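Local coordinates for parahox neighbor (Phaeodactylum tricornutum CCAP 1055/1, PDB 5Z5M), which probably catalyses the last two steps of urate conversion to (S)-allantoin, with a hydroxyisourate hydrolase and an OHCU decarboxylase domain joined in one chain, at residues A[182-187]-A[279-284]; A[188-193]-A[285-290]; A[199-204]-A[218-223]; A[236-241]-A[273-278]; A[246-251]-A[266-271]. All blocks are in the same frame, centred on the assembly; numbering follows the deposited sequence.

Contact 1 (A[182-187]-A[279-284])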
# COMPACT_ATOMS: atom_id res chain seq x y z
N PHE A 182 -21.99 -9.89 6.58
CA PHE A 182 -20.97 -10.76 7.15
C PHE A 182 -19.57 -10.20 6.97
O PHE A 182 -19.35 -9.26 6.18
CB PHE A 182 -21.05 -12.18 6.55
CG PHE A 182 -20.85 -12.23 5.05
CD1 PHE A 182 -21.89 -11.94 4.18
CD2 PHE A 182 -19.62 -12.62 4.52
CE1 PHE A 182 -21.70 -12.00 2.80
CE2 PHE A 182 -19.43 -12.68 3.14
CZ PHE A 182 -20.48 -12.37 2.28
N LEU A 183 -18.63 -10.79 7.69
CA LEU A 183 -17.24 -10.32 7.74
C LEU A 183 -16.29 -11.42 7.30
O LEU A 183 -16.30 -12.53 7.83
CB LEU A 183 -16.89 -9.86 9.16
CG LEU A 183 -15.45 -9.40 9.45
CD1 LEU A 183 -15.10 -8.13 8.67
CD2 LEU A 183 -15.27 -9.18 10.94
N THR A 184 -15.47 -11.11 6.29
CA THR A 184 -14.47 -12.05 5.82
C THR A 184 -13.08 -11.44 5.90
O THR A 184 -12.92 -10.22 6.08
CB THR A 184 -14.72 -12.50 4.37
OG1 THR A 184 -14.76 -11.34 3.52
CG2 THR A 184 -16.03 -13.27 4.26
N CYS A 185 -12.07 -12.29 5.74
CA CYS A 185 -10.68 -11.87 5.82
C CYS A 185 -9.84 -12.66 4.82
O CYS A 185 -10.16 -13.80 4.48
CB CYS A 185 -10.15 -12.07 7.23
SG CYS A 185 -8.54 -11.32 7.52
N HIS A 186 -8.78 -12.03 4.35
CA HIS A 186 -7.82 -12.66 3.45
C HIS A 186 -6.44 -12.14 3.84
O HIS A 186 -6.29 -10.96 4.14
CB HIS A 186 -8.15 -12.34 1.99
CG HIS A 186 -7.15 -12.84 1.01
ND1 HIS A 186 -6.97 -14.18 0.74
CD2 HIS A 186 -6.28 -12.18 0.21
CE1 HIS A 186 -6.03 -14.33 -0.17
NE2 HIS A 186 -5.59 -13.13 -0.51
N VAL A 187 -5.45 -13.02 3.87
CA VAL A 187 -4.09 -12.58 4.15
C VAL A 187 -3.18 -12.89 2.97
O VAL A 187 -3.11 -14.04 2.50
CB VAL A 187 -3.50 -13.24 5.41
CG1 VAL A 187 -2.10 -12.69 5.67
CG2 VAL A 187 -4.42 -13.01 6.59
N ASP A 279 -26.14 -4.92 7.13
CA ASP A 279 -26.54 -5.50 5.85
C ASP A 279 -25.36 -5.86 4.94
O ASP A 279 -25.48 -6.72 4.07
CB ASP A 279 -27.45 -4.55 5.07
CG ASP A 279 -28.84 -4.43 5.67
OD1 ASP A 279 -29.35 -5.42 6.23
OD2 ASP A 279 -29.43 -3.33 5.54
N ASP A 280 -24.23 -5.17 5.15
CA ASP A 280 -23.13 -5.21 4.18
C ASP A 280 -22.17 -6.38 4.36
O ASP A 280 -22.02 -6.93 5.45
CB ASP A 280 -22.31 -3.92 4.26
CG ASP A 280 -23.01 -2.75 3.59
OD1 ASP A 280 -24.01 -2.97 2.87
OD2 ASP A 280 -22.54 -1.61 3.77
N HIS A 281 -21.52 -6.75 3.26
CA HIS A 281 -20.36 -7.63 3.30
C HIS A 281 -19.10 -6.80 3.52
O HIS A 281 -18.72 -5.99 2.66
CB HIS A 281 -20.25 -8.45 2.01
CG HIS A 281 -19.00 -9.27 1.92
ND1 HIS A 281 -18.53 -9.78 0.73
CD2 HIS A 281 -18.12 -9.66 2.87
CE1 HIS A 281 -17.42 -10.45 0.95
NE2 HIS A 281 -17.14 -10.40 2.25
N TYR A 282 -18.47 -6.97 4.67
CA TYR A 282 -17.21 -6.30 4.95
C TYR A 282 -16.07 -7.28 4.72
O TYR A 282 -16.04 -8.36 5.31
CB TYR A 282 -17.15 -5.77 6.39
CG TYR A 282 -17.83 -4.44 6.62
CD1 TYR A 282 -19.19 -4.27 6.39
CD2 TYR A 282 -17.11 -3.35 7.09
CE1 TYR A 282 -19.81 -3.05 6.62
CE2 TYR A 282 -17.71 -2.14 7.32
CZ TYR A 282 -19.06 -1.99 7.08
OH TYR A 282 -19.67 -0.78 7.31
N HIS A 283 -15.15 -6.92 3.84
CA HIS A 283 -13.95 -7.72 3.64
C HIS A 283 -12.75 -6.91 4.12
O HIS A 283 -12.39 -5.92 3.51
CB HIS A 283 -13.80 -8.11 2.17
CG HIS A 283 -12.59 -8.94 1.89
ND1 HIS A 283 -12.50 -10.27 2.25
CD2 HIS A 283 -11.40 -8.63 1.31
CE1 HIS A 283 -11.32 -10.74 1.89
NE2 HIS A 283 -10.63 -9.77 1.33
N VAL A 284 -12.15 -7.33 5.23
CA VAL A 284 -11.05 -6.57 5.82
C VAL A 284 -9.80 -7.42 5.86
O VAL A 284 -9.55 -8.12 6.84
CB VAL A 284 -11.41 -6.07 7.23
CG1 VAL A 284 -10.27 -5.23 7.83
CG2 VAL A 284 -12.69 -5.24 7.18

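Contact 2 (A[188-193]-A[285-290])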
# COMPACT_ATOMS: atom_id res chain seq x y z
N LEU A 188 -2.50 -11.87 2.47
CA LEU A 188 -1.56 -12.03 1.37
C LEU A 188 -0.14 -11.68 1.77
O LEU A 188 0.12 -10.59 2.29
CB LEU A 188 -1.98 -11.16 0.19
CG LEU A 188 -0.99 -11.19 -0.97
CD1 LEU A 188 -1.27 -12.37 -1.89
CD2 LEU A 188 -1.01 -9.88 -1.72
N ASP A 189 0.78 -12.61 1.53
CA ASP A 189 2.21 -12.43 1.79
C ASP A 189 2.84 -11.72 0.59
O ASP A 189 3.09 -12.34 -0.44
CB ASP A 189 2.86 -13.80 2.04
CG ASP A 189 4.36 -13.74 2.28
OD1 ASP A 189 4.98 -12.66 2.17
OD2 ASP A 189 4.93 -14.81 2.57
N THR A 190 3.09 -10.42 0.71
CA THR A 190 3.59 -9.65 -0.43
C THR A 190 5.09 -9.81 -0.64
O THR A 190 5.63 -9.39 -1.66
CB THR A 190 3.26 -8.15 -0.29
OG1 THR A 190 3.83 -7.65 0.93
CG2 THR A 190 1.76 -7.94 -0.26
N GLY A 191 5.76 -10.43 0.33
CA GLY A 191 7.18 -10.70 0.20
C GLY A 191 7.42 -11.91 -0.68
O GLY A 191 8.41 -11.98 -1.40
N ASN A 192 6.48 -12.86 -0.65
CA ASN A 192 6.59 -14.10 -1.40
C ASN A 192 5.56 -14.24 -2.52
O ASN A 192 5.67 -15.13 -3.35
CB ASN A 192 6.47 -15.29 -0.44
CG ASN A 192 7.62 -15.34 0.55
OD1 ASN A 192 8.77 -15.07 0.19
ND2 ASN A 192 7.32 -15.68 1.79
N GLY A 193 4.55 -13.38 -2.53
CA GLY A 193 3.56 -13.37 -3.60
C GLY A 193 2.56 -14.51 -3.55
O GLY A 193 2.07 -14.98 -4.58
N PRO A 285 -9.02 -7.39 4.77
CA PRO A 285 -7.84 -8.23 4.57
C PRO A 285 -6.55 -7.62 5.14
O PRO A 285 -6.54 -6.48 5.59
CB PRO A 285 -7.75 -8.34 3.05
CG PRO A 285 -8.23 -7.00 2.59
CD PRO A 285 -9.27 -6.54 3.59
N LEU A 286 -5.48 -8.41 5.08
CA LEU A 286 -4.15 -7.94 5.45
C LEU A 286 -3.16 -8.23 4.31
O LEU A 286 -3.04 -9.37 3.86
CB LEU A 286 -3.68 -8.63 6.74
CG LEU A 286 -2.27 -8.28 7.23
CD1 LEU A 286 -2.23 -6.83 7.72
CD2 LEU A 286 -1.80 -9.24 8.32
N LEU A 287 -2.47 -7.19 3.85
CA LEU A 287 -1.34 -7.34 2.93
C LEU A 287 -0.08 -7.20 3.77
O LEU A 287 0.09 -6.19 4.42
CB LEU A 287 -1.37 -6.29 1.82
CG LEU A 287 -2.33 -6.43 0.63
CD1 LEU A 287 -3.79 -6.48 1.07
CD2 LEU A 287 -2.11 -5.28 -0.35
N VAL A 288 0.79 -8.21 3.78
CA VAL A 288 1.89 -8.15 4.74
C VAL A 288 3.22 -8.74 4.25
O VAL A 288 3.25 -9.73 3.52
CB VAL A 288 1.48 -8.85 6.07
CG1 VAL A 288 1.17 -10.33 5.84
CG2 VAL A 288 2.54 -8.67 7.14
N SER A 289 4.32 -8.11 4.65
CA SER A 289 5.67 -8.66 4.54
C SER A 289 6.29 -8.49 5.92
O SER A 289 5.66 -7.91 6.81
CB SER A 289 6.47 -7.95 3.44
OG SER A 289 6.94 -6.68 3.87
N PRO A 290 7.52 -8.99 6.14
CA PRO A 290 8.10 -8.71 7.46
C PRO A 290 8.34 -7.22 7.72
O PRO A 290 8.60 -6.84 8.87
CB PRO A 290 9.43 -9.48 7.43
CG PRO A 290 9.20 -10.58 6.47
CD PRO A 290 8.30 -10.00 5.40

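Contact 3 (A[199-204]-A[218-223])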
# COMPACT_ATOMS: atom_id res chain seq x y z
N MET A 199 -1.93 -19.12 9.21
CA MET A 199 -1.70 -18.00 10.13
C MET A 199 -2.83 -17.93 11.15
O MET A 199 -4.00 -17.95 10.77
CB MET A 199 -1.59 -16.67 9.38
CG MET A 199 -1.25 -15.48 10.28
SD MET A 199 -1.23 -13.87 9.45
CE MET A 199 0.19 -14.04 8.36
N ARG A 200 -2.49 -17.87 12.44
CA ARG A 200 -3.50 -17.69 13.49
C ARG A 200 -4.01 -16.26 13.48
O ARG A 200 -3.23 -15.32 13.33
CB ARG A 200 -2.96 -18.03 14.88
CG ARG A 200 -2.60 -19.47 15.11
CD ARG A 200 -2.26 -19.73 16.57
NE ARG A 200 -1.29 -18.79 17.11
CZ ARG A 200 -1.42 -18.14 18.27
NH1 ARG A 200 -2.50 -18.35 19.02
NH2 ARG A 200 -0.48 -17.30 18.68
N ILE A 201 -5.31 -16.11 13.66
CA ILE A 201 -5.96 -14.81 13.64
C ILE A 201 -7.04 -14.78 14.71
O ILE A 201 -7.92 -15.63 14.72
CB ILE A 201 -6.61 -14.50 12.28
CG1 ILE A 201 -5.57 -14.51 11.15
CG2 ILE A 201 -7.32 -13.15 12.33
CD1 ILE A 201 -6.19 -14.37 9.75
N HIS A 202 -6.97 -13.80 15.62
CA HIS A 202 -8.03 -13.61 16.60
C HIS A 202 -8.86 -12.38 16.26
O HIS A 202 -8.40 -11.49 15.54
CB HIS A 202 -7.45 -13.49 18.01
CG HIS A 202 -6.77 -14.74 18.48
ND1 HIS A 202 -6.12 -14.82 19.70
CD2 HIS A 202 -6.64 -15.95 17.90
CE1 HIS A 202 -5.62 -16.03 19.84
NE2 HIS A 202 -5.91 -16.74 18.77
N LEU A 203 -10.09 -12.35 16.77
CA LEU A 203 -11.00 -11.23 16.56
C LEU A 203 -11.70 -10.87 17.86
O LEU A 203 -12.32 -11.73 18.50
CB LEU A 203 -12.04 -11.58 15.48
CG LEU A 203 -13.03 -10.46 15.12
CD1 LEU A 203 -12.30 -9.21 14.62
CD2 LEU A 203 -14.05 -10.94 14.08
N HIS A 204 -11.57 -9.61 18.27
CA HIS A 204 -12.29 -9.09 19.43
C HIS A 204 -13.27 -8.01 19.01
O HIS A 204 -13.02 -7.28 18.07
CB HIS A 204 -11.32 -8.48 20.45
CG HIS A 204 -10.52 -9.50 21.20
ND1 HIS A 204 -9.44 -10.15 20.64
CD2 HIS A 204 -10.64 -9.97 22.46
CE1 HIS A 204 -8.93 -10.98 21.53
NE2 HIS A 204 -9.63 -10.89 22.64
N PHE A 218 -9.24 -17.95 14.70
CA PHE A 218 -9.27 -18.51 13.36
C PHE A 218 -7.88 -18.88 12.87
O PHE A 218 -6.87 -18.54 13.50
CB PHE A 218 -9.90 -17.52 12.38
CG PHE A 218 -11.20 -16.93 12.86
CD1 PHE A 218 -12.40 -17.59 12.62
CD2 PHE A 218 -11.22 -15.73 13.54
CE1 PHE A 218 -13.59 -17.05 13.07
CE2 PHE A 218 -12.41 -15.19 13.99
CZ PHE A 218 -13.60 -15.85 13.75
N VAL A 219 -7.84 -19.61 11.76
CA VAL A 219 -6.60 -19.96 11.06
C VAL A 219 -6.86 -19.81 9.57
O VAL A 219 -7.96 -20.08 9.10
CB VAL A 219 -6.14 -21.40 11.37
CG1 VAL A 219 -4.69 -21.59 10.92
CG2 VAL A 219 -6.28 -21.73 12.85
N THR A 220 -5.86 -19.37 8.81
CA THR A 220 -6.02 -19.26 7.36
C THR A 220 -5.82 -20.61 6.68
O THR A 220 -5.02 -21.44 7.13
CB THR A 220 -5.03 -18.25 6.75
OG1 THR A 220 -3.68 -18.65 7.03
CG2 THR A 220 -5.28 -16.84 7.29
N ASN A 221 -6.55 -20.82 5.58
CA ASN A 221 -6.38 -22.02 4.77
C ASN A 221 -5.33 -21.79 3.69
O ASN A 221 -4.68 -20.75 3.67
CB ASN A 221 -7.72 -22.46 4.16
CG ASN A 221 -8.37 -21.38 3.31
OD1 ASN A 221 -7.69 -20.53 2.73
ND2 ASN A 221 -9.69 -21.42 3.22
N ASP A 222 -5.20 -22.75 2.77
CA ASP A 222 -4.21 -22.66 1.69
C ASP A 222 -4.49 -21.52 0.72
O ASP A 222 -3.63 -21.14 -0.08
CB ASP A 222 -4.13 -23.98 0.91
CG ASP A 222 -3.82 -25.17 1.80
OD1 ASP A 222 -3.47 -24.96 2.98
OD2 ASP A 222 -3.91 -26.31 1.31
N ASP A 223 -5.71 -20.98 0.79
CA ASP A 223 -6.10 -19.87 -0.06
C ASP A 223 -5.88 -18.53 0.66
O ASP A 223 -6.08 -17.47 0.07
CB ASP A 223 -7.57 -20.03 -0.47
CG ASP A 223 -7.96 -19.11 -1.61
OD1 ASP A 223 -7.06 -18.51 -2.24
OD2 ASP A 223 -9.18 -18.99 -1.87

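Contact 4 (A[236-241]-A[273-278])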
# COMPACT_ATOMS: atom_id res chain seq x y z
N LYS A 236 -27.12 -11.28 14.46
CA LYS A 236 -26.86 -11.57 15.87
C LYS A 236 -25.39 -11.46 16.26
O LYS A 236 -25.08 -11.20 17.42
CB LYS A 236 -27.39 -12.95 16.23
CG LYS A 236 -28.77 -12.91 16.87
CD LYS A 236 -29.36 -14.31 17.04
CE LYS A 236 -29.72 -14.91 15.69
NZ LYS A 236 -31.16 -15.27 15.61
N GLU A 237 -24.48 -11.63 15.30
CA GLU A 237 -23.05 -11.51 15.62
C GLU A 237 -22.34 -10.46 14.77
O GLU A 237 -21.41 -9.81 15.25
CB GLU A 237 -22.36 -12.87 15.48
CG GLU A 237 -22.46 -13.51 14.12
CD GLU A 237 -21.99 -14.96 14.12
OE1 GLU A 237 -21.40 -15.40 13.11
OE2 GLU A 237 -22.21 -15.66 15.13
N PHE A 238 -22.75 -10.30 13.51
CA PHE A 238 -22.21 -9.23 12.68
C PHE A 238 -22.95 -7.94 13.01
O PHE A 238 -23.89 -7.56 12.31
CB PHE A 238 -22.33 -9.57 11.19
CG PHE A 238 -21.71 -8.54 10.27
CD1 PHE A 238 -20.33 -8.44 10.14
CD2 PHE A 238 -22.50 -7.68 9.52
CE1 PHE A 238 -19.76 -7.50 9.29
CE2 PHE A 238 -21.94 -6.74 8.68
CZ PHE A 238 -20.56 -6.65 8.56
N THR A 239 -22.51 -7.27 14.07
CA THR A 239 -23.23 -6.11 14.60
C THR A 239 -22.40 -4.84 14.52
O THR A 239 -21.17 -4.89 14.56
CB THR A 239 -23.65 -6.34 16.06
OG1 THR A 239 -22.49 -6.62 16.86
CG2 THR A 239 -24.61 -7.51 16.17
N VAL A 240 -23.08 -3.70 14.40
CA VAL A 240 -22.41 -2.40 14.39
C VAL A 240 -21.54 -2.22 15.64
O VAL A 240 -21.97 -2.53 16.75
CB VAL A 240 -23.45 -1.25 14.30
CG1 VAL A 240 -22.78 0.11 14.51
CG2 VAL A 240 -24.17 -1.29 12.97
N GLY A 241 -20.31 -1.76 15.44
CA GLY A 241 -19.40 -1.53 16.54
C GLY A 241 -17.95 -1.49 16.12
O GLY A 241 -17.64 -1.48 14.93
N PHE A 273 -10.85 -1.65 13.54
CA PHE A 273 -11.79 -1.16 12.53
C PHE A 273 -13.25 -1.14 12.99
O PHE A 273 -13.64 -1.84 13.93
CB PHE A 273 -11.66 -2.00 11.25
CG PHE A 273 -12.18 -3.41 11.40
CD1 PHE A 273 -11.40 -4.39 11.97
CD2 PHE A 273 -13.45 -3.74 10.96
CE1 PHE A 273 -11.87 -5.69 12.10
CE2 PHE A 273 -13.93 -5.03 11.09
CZ PHE A 273 -13.14 -6.01 11.66
N GLY A 274 -14.06 -0.33 12.31
CA GLY A 274 -15.46 -0.20 12.65
C GLY A 274 -16.36 -0.80 11.60
O GLY A 274 -16.05 -0.76 10.41
N ILE A 275 -17.47 -1.38 12.05
CA ILE A 275 -18.53 -1.86 11.17
C ILE A 275 -19.76 -0.97 11.34
O ILE A 275 -20.27 -0.80 12.44
CB ILE A 275 -18.90 -3.33 11.46
CG1 ILE A 275 -17.73 -4.24 11.05
CG2 ILE A 275 -20.19 -3.72 10.72
CD1 ILE A 275 -17.85 -5.65 11.59
N ASP A 276 -20.24 -0.40 10.24
CA ASP A 276 -21.30 0.61 10.32
C ASP A 276 -22.66 0.11 9.81
O ASP A 276 -23.68 0.71 10.11
CB ASP A 276 -20.88 1.85 9.53
CG ASP A 276 -21.88 2.99 9.66
OD1 ASP A 276 -22.07 3.49 10.79
OD2 ASP A 276 -22.49 3.37 8.64
N ASN A 277 -22.67 -0.97 9.04
CA ASN A 277 -23.92 -1.42 8.40
C ASN A 277 -24.05 -2.95 8.42
O ASN A 277 -23.33 -3.65 7.72
CB ASN A 277 -23.98 -0.89 6.96
CG ASN A 277 -25.30 -1.23 6.25
OD1 ASN A 277 -26.05 -2.09 6.69
ND2 ASN A 277 -25.58 -0.53 5.15
N PRO A 278 -25.02 -3.45 9.20
CA PRO A 278 -25.20 -4.90 9.40
C PRO A 278 -25.70 -5.65 8.16
O PRO A 278 -25.69 -6.88 8.17
CB PRO A 278 -26.23 -4.96 10.53
CG PRO A 278 -26.97 -3.67 10.46
CD PRO A 278 -26.00 -2.65 9.95
O HOH W 1 -25.66 -8.65 10.25

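Contact 5 (A[246-251]-A[266-271])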
# COMPACT_ATOMS: atom_id res chain seq x y z
N THR A 246 -6.31 -9.66 15.46
CA THR A 246 -4.93 -9.85 15.87
C THR A 246 -4.31 -10.85 14.91
O THR A 246 -4.72 -12.01 14.88
CB THR A 246 -4.81 -10.36 17.33
OG1 THR A 246 -5.41 -9.41 18.22
CG2 THR A 246 -3.35 -10.54 17.71
N PHE A 247 -3.38 -10.40 14.08
CA PHE A 247 -2.70 -11.28 13.14
C PHE A 247 -1.36 -11.73 13.72
O PHE A 247 -0.51 -10.90 14.05
CB PHE A 247 -2.46 -10.58 11.80
CG PHE A 247 -3.72 -10.18 11.10
CD1 PHE A 247 -4.38 -11.08 10.27
CD2 PHE A 247 -4.24 -8.91 11.24
CE1 PHE A 247 -5.54 -10.71 9.60
CE2 PHE A 247 -5.40 -8.53 10.58
CZ PHE A 247 -6.05 -9.44 9.76
N PHE A 248 -1.18 -13.04 13.86
CA PHE A 248 0.08 -13.54 14.42
C PHE A 248 1.07 -13.82 13.30
O PHE A 248 1.34 -14.97 12.96
CB PHE A 248 -0.18 -14.80 15.26
CG PHE A 248 -0.96 -14.51 16.52
CD1 PHE A 248 -2.35 -14.56 16.51
CD2 PHE A 248 -0.31 -14.16 17.69
CE1 PHE A 248 -3.07 -14.28 17.66
CE2 PHE A 248 -1.03 -13.88 18.84
CZ PHE A 248 -2.41 -13.94 18.82
N CYS A 249 1.62 -12.75 12.73
CA CYS A 249 2.45 -12.85 11.54
C CYS A 249 3.84 -13.39 11.82
O CYS A 249 4.47 -13.98 10.94
CB CYS A 249 2.57 -11.50 10.85
SG CYS A 249 1.01 -10.90 10.23
N GLY A 250 4.32 -13.18 13.04
CA GLY A 250 5.62 -13.68 13.45
C GLY A 250 5.73 -15.18 13.31
O GLY A 250 6.73 -15.69 12.79
N GLU A 251 4.71 -15.89 13.77
CA GLU A 251 4.66 -17.35 13.62
C GLU A 251 4.64 -17.76 12.16
O GLU A 251 5.27 -18.75 11.79
CB GLU A 251 3.43 -17.93 14.33
CG GLU A 251 3.24 -17.44 15.74
CD GLU A 251 1.88 -17.82 16.32
OE1 GLU A 251 1.12 -18.55 15.63
OE2 GLU A 251 1.58 -17.39 17.45
N LEU A 266 7.89 -6.55 12.55
CA LEU A 266 6.49 -6.95 12.63
C LEU A 266 6.38 -8.39 13.09
O LEU A 266 7.01 -9.26 12.51
CB LEU A 266 5.80 -6.82 11.27
CG LEU A 266 5.60 -5.43 10.66
CD1 LEU A 266 4.85 -5.59 9.33
CD2 LEU A 266 4.86 -4.51 11.61
N ASP A 267 5.61 -8.65 14.14
CA ASP A 267 5.25 -10.02 14.47
C ASP A 267 3.75 -10.11 14.70
O ASP A 267 3.02 -10.62 13.85
CB ASP A 267 6.04 -10.55 15.68
CG ASP A 267 6.07 -9.58 16.84
OD1 ASP A 267 5.10 -8.81 17.02
OD2 ASP A 267 7.07 -9.60 17.60
N THR A 268 3.27 -9.58 15.82
CA THR A 268 1.84 -9.55 16.08
C THR A 268 1.24 -8.22 15.63
O THR A 268 1.65 -7.16 16.09
CB THR A 268 1.56 -9.78 17.57
OG1 THR A 268 2.14 -11.02 17.99
CG2 THR A 268 0.07 -9.81 17.83
N ILE A 269 0.26 -8.27 14.73
CA ILE A 269 -0.32 -7.05 14.16
C ILE A 269 -1.77 -6.87 14.56
O ILE A 269 -2.63 -7.69 14.21
CB ILE A 269 -0.24 -7.05 12.61
CG1 ILE A 269 1.21 -7.14 12.14
CG2 ILE A 269 -0.94 -5.81 12.03
CD1 ILE A 269 1.35 -7.11 10.63
N PRO A 270 -2.06 -5.79 15.30
CA PRO A 270 -3.46 -5.43 15.57
C PRO A 270 -4.05 -4.65 14.40
O PRO A 270 -3.35 -3.84 13.79
CB PRO A 270 -3.35 -4.56 16.83
CG PRO A 270 -2.03 -3.88 16.66
CD PRO A 270 -1.12 -4.89 16.00
N LEU A 271 -5.31 -4.91 14.09
CA LEU A 271 -6.02 -4.18 13.04
C LEU A 271 -7.37 -3.76 13.57
O LEU A 271 -8.31 -4.56 13.61
CB LEU A 271 -6.17 -5.04 11.77
CG LEU A 271 -6.06 -4.34 10.41
CD1 LEU A 271 -4.69 -3.71 10.27
CD2 LEU A 271 -6.33 -5.30 9.26

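Contact 1 (A[182-187]-A[279-284])
Main-chain bonds set the frame: strands 182-184 and 281-283 run parallel in one sheet of the transthyretin-like domain, their axes 4.8 Å apart at the closest. Y282 binds the neighbouring strand through both its N and its O: N gives to F182 O at 2.9 Å, while O accepts a hydrogen bond from T184 N at 3.0 Å. V284 N to T184 O continues the ladder.

Side-chain hydrogen bonds converge on T184. Its OG1, set between the backbone N and the carbonyl carbon (chi1 57°), lies 2.9 Å from H281 NE2 and 2.8 Å from H283 ND1. A hydroxyl that can both give and accept suits this seat between two imidazoles. Both histidines have CG anti to the backbone N, swinging their rings to it.

The F182 and H281 rings form an offset stack, centroids 4.0 Å apart and planes at 18°, with F182 CE2 over the imidazole face. An alanine for H281 would remove the stacked ring and one partner of T184 OG1, and would probably leave F182 and the hydroxyl less firmly placed.

On the face carrying L183 and Y282, L183 CD1 meets Y282 CB and reaches V284 CG2, buried against W245 and F273 of strands 241-248 and 268-275.

Contact 2 (A[188-193]-A[285-290])
D189 OD1 is held by two backbone donors, G191 N at 3.0 Å and N192 N at 3.2 Å, both from above the carboxylate plane. The bond from G191 N makes an Asx turn, and that from N192 N extends it to an Asx motif. Aspartate suits the place because its short side chain keeps OD1 close to these N-H groups. OD2 takes N192 ND2 at 2.7 Å and also Y252 OH.

This turn ends strand 182-189, which pairs in parallel with strand 281-289 in one sheet of the transthyretin-like domain. L188 N gives to L286 O and V288 N to L188 O, both 2.9 Å and nearly along the C=O axes. T190 N meets V288 O at 2.9 Å. T190 CG2 packs across L287 CB at 4.1 Å. L188 and L287, on one face of the sheet, pack against Y296 of the fourth subunit, part of the C-terminal YRGS sequence characteristic of HIU hydrolases. S289 OG reaches T190 O of the third subunit, and the reciprocal bond is also made.

Contact 3 (A[199-204]-A[218-223])
The open end of a beta hairpin, strands 200-207 and 213-219, is closed at what is, within this chain, the edge of the antiparallel sheet of the transthyretin-like domain.

The backbone bonds centre on one reciprocal pair, the hydrogen-bonded I201 and F218: F218 N gives to I201 O at 2.7 Å, nearly along the C=O axis, and I201 N returns to F218 O at 2.9 Å, above the carbonyl plane. R200 and V219 follow as the non-hydrogen-bonded pair, and T220 N reaches M199 O at 3.1 Å.

Apolar contacts occupy the face carrying I201 and F218. I201, branched and fitted to a strand, crosses T220 at about a right angle, its CD1 3.6 Å from T220 CG2, while L203 CB lies in the ring plane at the edge of F218, 3.9 Å from CE2. The opposite face carries R200, whose guanidinium turns to E251 in a salt bridge and to the F248 ring.

A side-chain bond extends the pairing beyond the strands, where a threonine offers both a methyl for the core and a hydroxyl for the main chain. T220 OG1, set between the backbone N and the carbonyl carbon and also bonded to A196 O, accepts M199 N at 2.8 Å, almost straight at 166°.

Contact 4 (A[236-241]-A[273-278])
F238 holds its CG anti to the backbone N (chi1 -176°), which carries the ring across to segment 273-278, and I275 sends CG1 beside its own backbone N (chi1 -69°), so that its CD1 comes up to F238 CE1 at 3.5 Å. I275 CG2 lies against F238 CZ at 3.7 Å. At the ring edge, near its plane, the carbonyl oxygens N277 O and P278 O face F238 CE2 and CD2. An alanine in place of F238 would take the ring away from both I275 branches and would probably loosen the packing where the loop meets strand 268-275.

The backbone of F238 centres an inverse gamma turn, and a water donates to F238 O at 2.9 Å and to P278 O at 2.7 Å. V240 CG2 touches both D276 O and P278 CD, 3.8 Å from the latter.

G241 and I275 form an antiparallel hydrogen-bonded pair at the end of strands 241-248 and 268-275 in the transthyretin-like domain; the backbone angles of G241 would jam any CB against the preceding carbonyl. I275 N gives to G241 O at 2.9 Å, nearly along the C=O axis, and G241 N returns to I275 O on a lone pair. Two backbone bonds and one water bridge thus hold the main chain, while F238, V240, I275 and P278 supply an apolar filling where the chain runs out of strand 268-275.

Contact 5 (A[246-251]-A[266-271])
F247 and L271 form the apolar centre: L271 CD2 comes within 3.6 Å of F247 CE2, while L271 CB lies in the ring plane at its edge. I269 packs on the same face, its CD1 3.8 Å from C249 SG, and large apolar residues suit this side because L286, V288 and F293 close over it.

The other face is mixed, with two threonines beside F248. T246 CG2 and T268 CG2 press together at 3.5 Å, tighter than usual, and F248 lies alongside T268, pointing the same way.

Between the faces, F247 N gives to I269 O and I269 N to F247 O, each at 2.8 Å and almost straight. At the polar edge D267 O accepts G250 N at 3.0 Å and, weakly, C249 N. G250 suits its place, since a CB there would clash with D267 CB.

Antiparallel strands 241-248 and 268-275, with helix 249-256 in the connection between them, belong to the transthyretin-like beta sandwich.

From the N terminus, strand 182-189 supplies the first halves of contacts 1 and 2, which stay open for about 90 residues. Contact 3 is the first to close, a short hairpin loop from 199-204 to 218-223. Next 236-241 opens contact 4 and 246-251 opens contact 5; contact 5 closes at 266-271 and contact 4 at 273-278, one within the other. Segments 279-284 and 285-290 then close contacts 1 and 2, which cross because their segments alternate, and all three inner contacts lie within both. Contacts 3, 4 and 5 belong to the antiparallel sheet; contacts 1 and 2 zip the parallel pair in the other, and contact 1 packs against all three.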